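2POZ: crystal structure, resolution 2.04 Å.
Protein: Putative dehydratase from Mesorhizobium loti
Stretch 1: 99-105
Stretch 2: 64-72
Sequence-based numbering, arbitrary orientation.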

ATOM      1  N   ALA A  99     -31.376  25.957 -12.361  1.00  8.60           N
ATOM      2  CA  ALA A  99     -32.116  27.087 -12.925  1.00 10.96           C
ATOM      3  C   ALA A  99     -31.326  27.759 -14.050  1.00 11.72           C
ATOM      4  O   ALA A  99     -31.913  28.280 -15.001  1.00 14.09           O
ATOM      5  CB  ALA A  99     -32.439  28.104 -11.829  1.00  8.99           C
ATOM      6  N   LEU A 100     -30.002  27.757 -13.938  1.00 10.20           N
ATOM      7  CA  LEU A 100     -29.180  28.373 -14.969  1.00 11.43           C
ATOM      8  C   LEU A 100     -29.263  27.577 -16.266  1.00 10.98           C
ATOM      9  O   LEU A 100     -29.404  28.164 -17.337  1.00 10.57           O
ATOM     10  CB  LEU A 100     -27.735  28.490 -14.490  1.00  9.35           C
ATOM     11  CG  LEU A 100     -27.589  29.519 -13.364  1.00 12.42           C
ATOM     12  CD1 LEU A 100     -26.158  29.515 -12.830  1.00 11.23           C
ATOM     13  CD2 LEU A 100     -27.965  30.905 -13.893  1.00 10.42           C
ATOM     14  N   TRP A 101     -29.181  26.247 -16.175  1.00  9.48           N
ATOM     15  CA  TRP A 101     -29.279  25.406 -17.373  1.00 10.09           C
ATOM     16  C   TRP A 101     -30.685  25.507 -17.972  1.00 11.25           C
ATOM     17  O   TRP A 101     -30.866  25.431 -19.190  1.00 10.37           O
ATOM     18  CB  TRP A 101     -28.959  23.940 -17.050  1.00 10.69           C
ATOM     19  CG  TRP A 101     -27.490  23.682 -16.921  1.00 11.53           C
ATOM     20  CD1 TRP A 101     -26.788  23.484 -15.771  1.00 11.98           C
ATOM     21  CD2 TRP A 101     -26.529  23.671 -17.988  1.00 12.83           C
ATOM     22  NE1 TRP A 101     -25.443  23.353 -16.050  1.00 11.06           N
ATOM     23  CE2 TRP A 101     -25.261  23.464 -17.404  1.00 12.12           C
ATOM     24  CE3 TRP A 101     -26.621  23.820 -19.380  1.00 12.00           C
ATOM     25  CZ2 TRP A 101     -24.088  23.404 -18.165  1.00 11.37           C
ATOM     26  CZ3 TRP A 101     -25.455  23.760 -20.137  1.00 13.32           C
ATOM     27  CH2 TRP A 101     -24.205  23.551 -19.525  1.00 13.27           C
ATOM     28  N   ASP A 102     -31.681  25.676 -17.112  1.00 10.38           N
ATOM     29  CA  ASP A 102     -33.058  25.814 -17.581  1.00 11.85           C
ATOM     30  C   ASP A 102     -33.123  27.076 -18.467  1.00 12.07           C
ATOM     31  O   ASP A 102     -33.682  27.058 -19.564  1.00 10.17           O
ATOM     32  CB  ASP A 102     -33.991  25.936 -16.372  1.00 12.53           C
ATOM     33  CG  ASP A 102     -35.457  25.740 -16.728  1.00 16.41           C
ATOM     34  OD1 ASP A 102     -35.763  25.103 -17.767  1.00 16.12           O
ATOM     35  OD2 ASP A 102     -36.305  26.214 -15.945  1.00 17.81           O
ATOM     36  N   ILE A 103     -32.527  28.165 -17.992  1.00 12.22           N
ATOM     37  CA  ILE A 103     -32.521  29.414 -18.748  1.00 13.29           C
ATOM     38  C   ILE A 103     -31.764  29.275 -20.062  1.00 14.43           C
ATOM     39  O   ILE A 103     -32.210  29.770 -21.104  1.00 12.48           O
ATOM     40  CB  ILE A 103     -31.908  30.560 -17.912  1.00 12.18           C
ATOM     41  CG1 ILE A 103     -32.898  30.967 -16.812  1.00  9.86           C
ATOM     42  CG2 ILE A 103     -31.570  31.750 -18.817  1.00 10.79           C
ATOM     43  CD1 ILE A 103     -32.312  31.886 -15.767  1.00 10.46           C
ATOM     44  N   LYS A 104     -30.624  28.589 -20.023  1.00 14.67           N
ATOM     45  CA  LYS A 104     -29.832  28.407 -21.228  1.00 15.44           C
ATOM     46  C   LYS A 104     -30.606  27.588 -22.260  1.00 14.90           C
ATOM     47  O   LYS A 104     -30.605  27.917 -23.441  1.00 15.17           O
ATOM     48  CB  LYS A 104     -28.499  27.725 -20.902  1.00 14.04           C
ATOM     49  CG  LYS A 104     -27.545  27.623 -22.096  1.00 16.25           C
ATOM     50  CD  LYS A 104     -26.216  26.981 -21.697  1.00 13.39           C
ATOM     51  CE  LYS A 104     -25.324  27.955 -20.955  1.00 14.68           C
ATOM     52  NZ  LYS A 104     -24.748  28.986 -21.867  1.00 13.82           N
ATOM     53  N   GLY A 105     -31.264  26.523 -21.813  1.00 15.50           N
ATOM     54  CA  GLY A 105     -32.028  25.698 -22.732  1.00 14.15           C
ATOM     55  C   GLY A 105     -33.183  26.482 -23.338  1.00 15.62           C
ATOM     56  O   GLY A 105     -33.463  26.373 -24.537  1.00 14.29           O
TER
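Stretch 2, residues 64-72: DPSRIEELW

How does stretch 2 lie on stretch 1? Residues 99-105 are helical throughout, part of a longer helix. Stretch 2 starts as a type I beta turn from Asp 64 to Arg 67, and from Ile 68 it runs on as a helix, with Arg 67 at the N-cap position. The two helices are nearly antiparallel, at 166° between their N-to-C directions, but their axes come no closer than 11.0 Å. The backbones draw nearer at the turn, where the CA atoms of Leu 100 and Pro 65 are 5.9 Å apart and those of Lys 104 and Ser 66 are 6.2 Å apart.

What meets the first part of stretch 1? Ala 99 is out of reach, and the contact opens with Leu 100, which points toward stretch 2 and touches three of its residues. Its CD2 packs on CB of Pro 65 at 3.7 Å, its CB lies 3.9 Å from CG1 of Ile 68, and its CD1 reaches CB of Leu 71 at 4.2 Å. The side chain thus spans the turn and the first part of the following helix. A water donates to the backbone O of Leu 100 at 2.7 Å and, in a weak bond, to O of Pro 65 at 2.5 Å, so a polar bridge joins the two backbones beside this apolar packing.

How does Trp 101 take part when its CA-to-CB bond points away? Its indole comes back within range and offers a ring face to Ile 68. The methyl CD1 of Ile 68 sits 3.6 Å from the centroid of the five-membered ring, 18° off the ring normal, a CH-pi contact; the same CD1 is 3.5 Å from CD2 of Trp 101. Ile 68 has the largest area covered by the other stretch, in keeping with its place among Leu 100, Trp 101 and Lys 104.

What closes the contact at the far end? Asp 102 makes no contact, its side chain leading away. Ile 103, one turn after Ala 99, places CG2 4.2 Å from CG of Pro 65. Lys 104 then combines both kinds of interaction: its CE lies 3.5 Å from CD1 of Ile 68, while its NZ donates a hydrogen bond of 3.0 Å to the backbone O of Ser 66. This is the only direct hydrogen bond between the stretches. The Ser 66 side chain is engaged within its own turn, where OG donates to OD1 of Asp 64 at 2.7 Å. Gly 105 lies beyond reach.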

ATOM      1  N   ASP A  64     -24.775  37.615 -15.794  1.00 17.10           N
ATOM      2  CA  ASP A  64     -25.144  36.961 -17.044  1.00 16.94           C
ATOM      3  C   ASP A  64     -25.316  35.479 -16.723  1.00 16.97           C
ATOM      4  O   ASP A  64     -24.341  34.791 -16.412  1.00 15.24           O
ATOM      5  CB  ASP A  64     -24.015  37.142 -18.065  1.00 19.23           C
ATOM      6  CG  ASP A  64     -24.289  36.437 -19.382  1.00 20.27           C
ATOM      7  OD1 ASP A  64     -25.237  35.629 -19.453  1.00 21.96           O
ATOM      8  OD2 ASP A  64     -23.548  36.690 -20.355  1.00 24.94           O
ATOM      9  N   PRO A  65     -26.555  34.964 -16.803  1.00 16.35           N
ATOM     10  CA  PRO A  65     -26.810  33.549 -16.500  1.00 15.32           C
ATOM     11  C   PRO A  65     -26.194  32.546 -17.476  1.00 16.99           C
ATOM     12  O   PRO A  65     -26.118  31.356 -17.173  1.00 15.98           O
ATOM     13  CB  PRO A  65     -28.337  33.471 -16.481  1.00 14.73           C
ATOM     14  CG  PRO A  65     -28.729  34.487 -17.523  1.00 15.68           C
ATOM     15  CD  PRO A  65     -27.794  35.650 -17.216  1.00 14.95           C
ATOM     16  N   SER A  66     -25.754  33.013 -18.643  1.00 15.98           N
ATOM     17  CA  SER A  66     -25.169  32.102 -19.625  1.00 15.55           C
ATOM     18  C   SER A  66     -23.801  31.567 -19.177  1.00 14.20           C
ATOM     19  O   SER A  66     -23.372  30.504 -19.629  1.00 15.31           O
ATOM     20  CB  SER A  66     -25.026  32.790 -20.987  1.00 15.50           C
ATOM     21  OG  SER A  66     -23.963  33.726 -20.967  1.00 17.97           O
ATOM     22  N   ARG A  67     -23.121  32.295 -18.293  1.00 13.39           N
ATOM     23  CA  ARG A  67     -21.806  31.866 -17.799  1.00 14.91           C
ATOM     24  C   ARG A  67     -21.986  30.910 -16.612  1.00 14.01           C
ATOM     25  O   ARG A  67     -21.623  31.216 -15.480  1.00 12.15           O
ATOM     26  CB  ARG A  67     -20.977  33.085 -17.378  1.00 16.73           C
ATOM     27  CG  ARG A  67     -20.524  33.979 -18.543  1.00 23.87           C
ATOM     28  CD  ARG A  67     -19.601  35.099 -18.045  1.00 28.05           C
ATOM     29  NE  ARG A  67     -20.317  36.356 -17.850  1.00 37.59           N
ATOM     30  CZ  ARG A  67     -19.818  37.422 -17.222  1.00 42.01           C
ATOM     31  NH1 ARG A  67     -18.591  37.383 -16.712  1.00 42.68           N
ATOM     32  NH2 ARG A  67     -20.544  38.533 -17.112  1.00 41.43           N
ATOM     33  N   ILE A  68     -22.549  29.743 -16.885  1.00 14.41           N
ATOM     34  CA  ILE A  68     -22.810  28.777 -15.828  1.00 13.73           C
ATOM     35  C   ILE A  68     -21.560  28.251 -15.124  1.00 14.16           C
ATOM     36  O   ILE A  68     -21.492  28.259 -13.897  1.00 13.67           O
ATOM     37  CB  ILE A  68     -23.627  27.601 -16.367  1.00 10.76           C
ATOM     38  CG1 ILE A  68     -24.865  28.133 -17.093  1.00 10.72           C
ATOM     39  CG2 ILE A  68     -24.038  26.685 -15.211  1.00 15.18           C
ATOM     40  CD1 ILE A  68     -25.821  27.045 -17.579  1.00 10.24           C
ATOM     41  N   GLU A  69     -20.570  27.797 -15.885  1.00 15.90           N
ATOM     42  CA  GLU A  69     -19.349  27.284 -15.265  1.00 16.03           C
ATOM     43  C   GLU A  69     -18.706  28.364 -14.398  1.00 16.19           C
ATOM     44  O   GLU A  69     -18.215  28.079 -13.308  1.00 14.08           O
ATOM     45  CB  GLU A  69     -18.348  26.812 -16.332  1.00 19.52           C
ATOM     46  CG  GLU A  69     -18.700  25.493 -17.015  1.00 21.46           C
ATOM     47  CD  GLU A  69     -18.238  24.265 -16.237  1.00 22.82           C
ATOM     48  OE1 GLU A  69     -17.578  24.418 -15.183  1.00 24.59           O
ATOM     49  OE2 GLU A  69     -18.529  23.138 -16.691  1.00 22.52           O
ATOM     50  N   GLU A  70     -18.707  29.608 -14.876  1.00 14.63           N
ATOM     51  CA  GLU A  70     -18.106  30.694 -14.104  1.00 13.66           C
ATOM     52  C   GLU A  70     -18.840  30.944 -12.791  1.00 13.46           C
ATOM     53  O   GLU A  70     -18.213  31.113 -11.746  1.00 13.14           O
ATOM     54  CB  GLU A  70     -18.071  31.993 -14.914  1.00 14.65           C
ATOM     55  CG  GLU A  70     -17.333  33.125 -14.190  1.00 17.02           C
ATOM     56  CD  GLU A  70     -17.225  34.391 -15.028  1.00 20.53           C
ATOM     57  OE1 GLU A  70     -18.257  35.053 -15.242  1.00 22.84           O
ATOM     58  OE2 GLU A  70     -16.106  34.716 -15.480  1.00 22.97           O
ATOM     59  N   LEU A  71     -20.168  30.972 -12.853  1.00 12.73           N
ATOM     60  CA  LEU A  71     -20.984  31.202 -11.666  1.00 12.38           C
ATOM     61  C   LEU A  71     -20.787  30.092 -10.641  1.00 11.17           C
ATOM     62  O   LEU A  71     -20.696  30.349  -9.442  1.00  9.80           O
ATOM     63  CB  LEU A  71     -22.465  31.295 -12.046  1.00 15.86           C
ATOM     64  CG  LEU A  71     -23.019  32.646 -12.512  1.00 19.32           C
ATOM     65  CD1 LEU A  71     -22.857  33.669 -11.404  1.00 21.62           C
ATOM     66  CD2 LEU A  71     -22.298  33.108 -13.755  1.00 25.83           C
ATOM     67  N   TRP A  72     -20.727  28.853 -11.115  1.00 11.76           N
ATOM     68  CA  TRP A  72     -20.533  27.720 -10.217  1.00 11.83           C
ATOM     69  C   TRP A  72     -19.176  27.903  -9.542  1.00 11.86           C
ATOM     70  O   TRP A  72     -19.051  27.839  -8.318  1.00 10.72           O
ATOM     71  CB  TRP A  72     -20.541  26.410 -11.006  1.00 11.47           C
ATOM     72  CG  TRP A  72     -20.834  25.215 -10.167  1.00 12.75           C
ATOM     73  CD1 TRP A  72     -22.062  24.654  -9.938  1.00 12.06           C
ATOM     74  CD2 TRP A  72     -19.888  24.427  -9.434  1.00 13.11           C
ATOM     75  NE1 TRP A  72     -21.935  23.562  -9.112  1.00 13.45           N
ATOM     76  CE2 TRP A  72     -20.614  23.402  -8.786  1.00 12.19           C
ATOM     77  CE3 TRP A  72     -18.497  24.488  -9.260  1.00 14.84           C
ATOM     78  CZ2 TRP A  72     -19.997  22.445  -7.977  1.00 13.28           C
ATOM     79  CZ3 TRP A  72     -17.881  23.531  -8.451  1.00 12.21           C
ATOM     80  CH2 TRP A  72     -18.634  22.526  -7.822  1.00 13.71           C
TER
HETATM   81  O   HOH W   1     -28.105  30.317 -18.379  1.00 15.64           O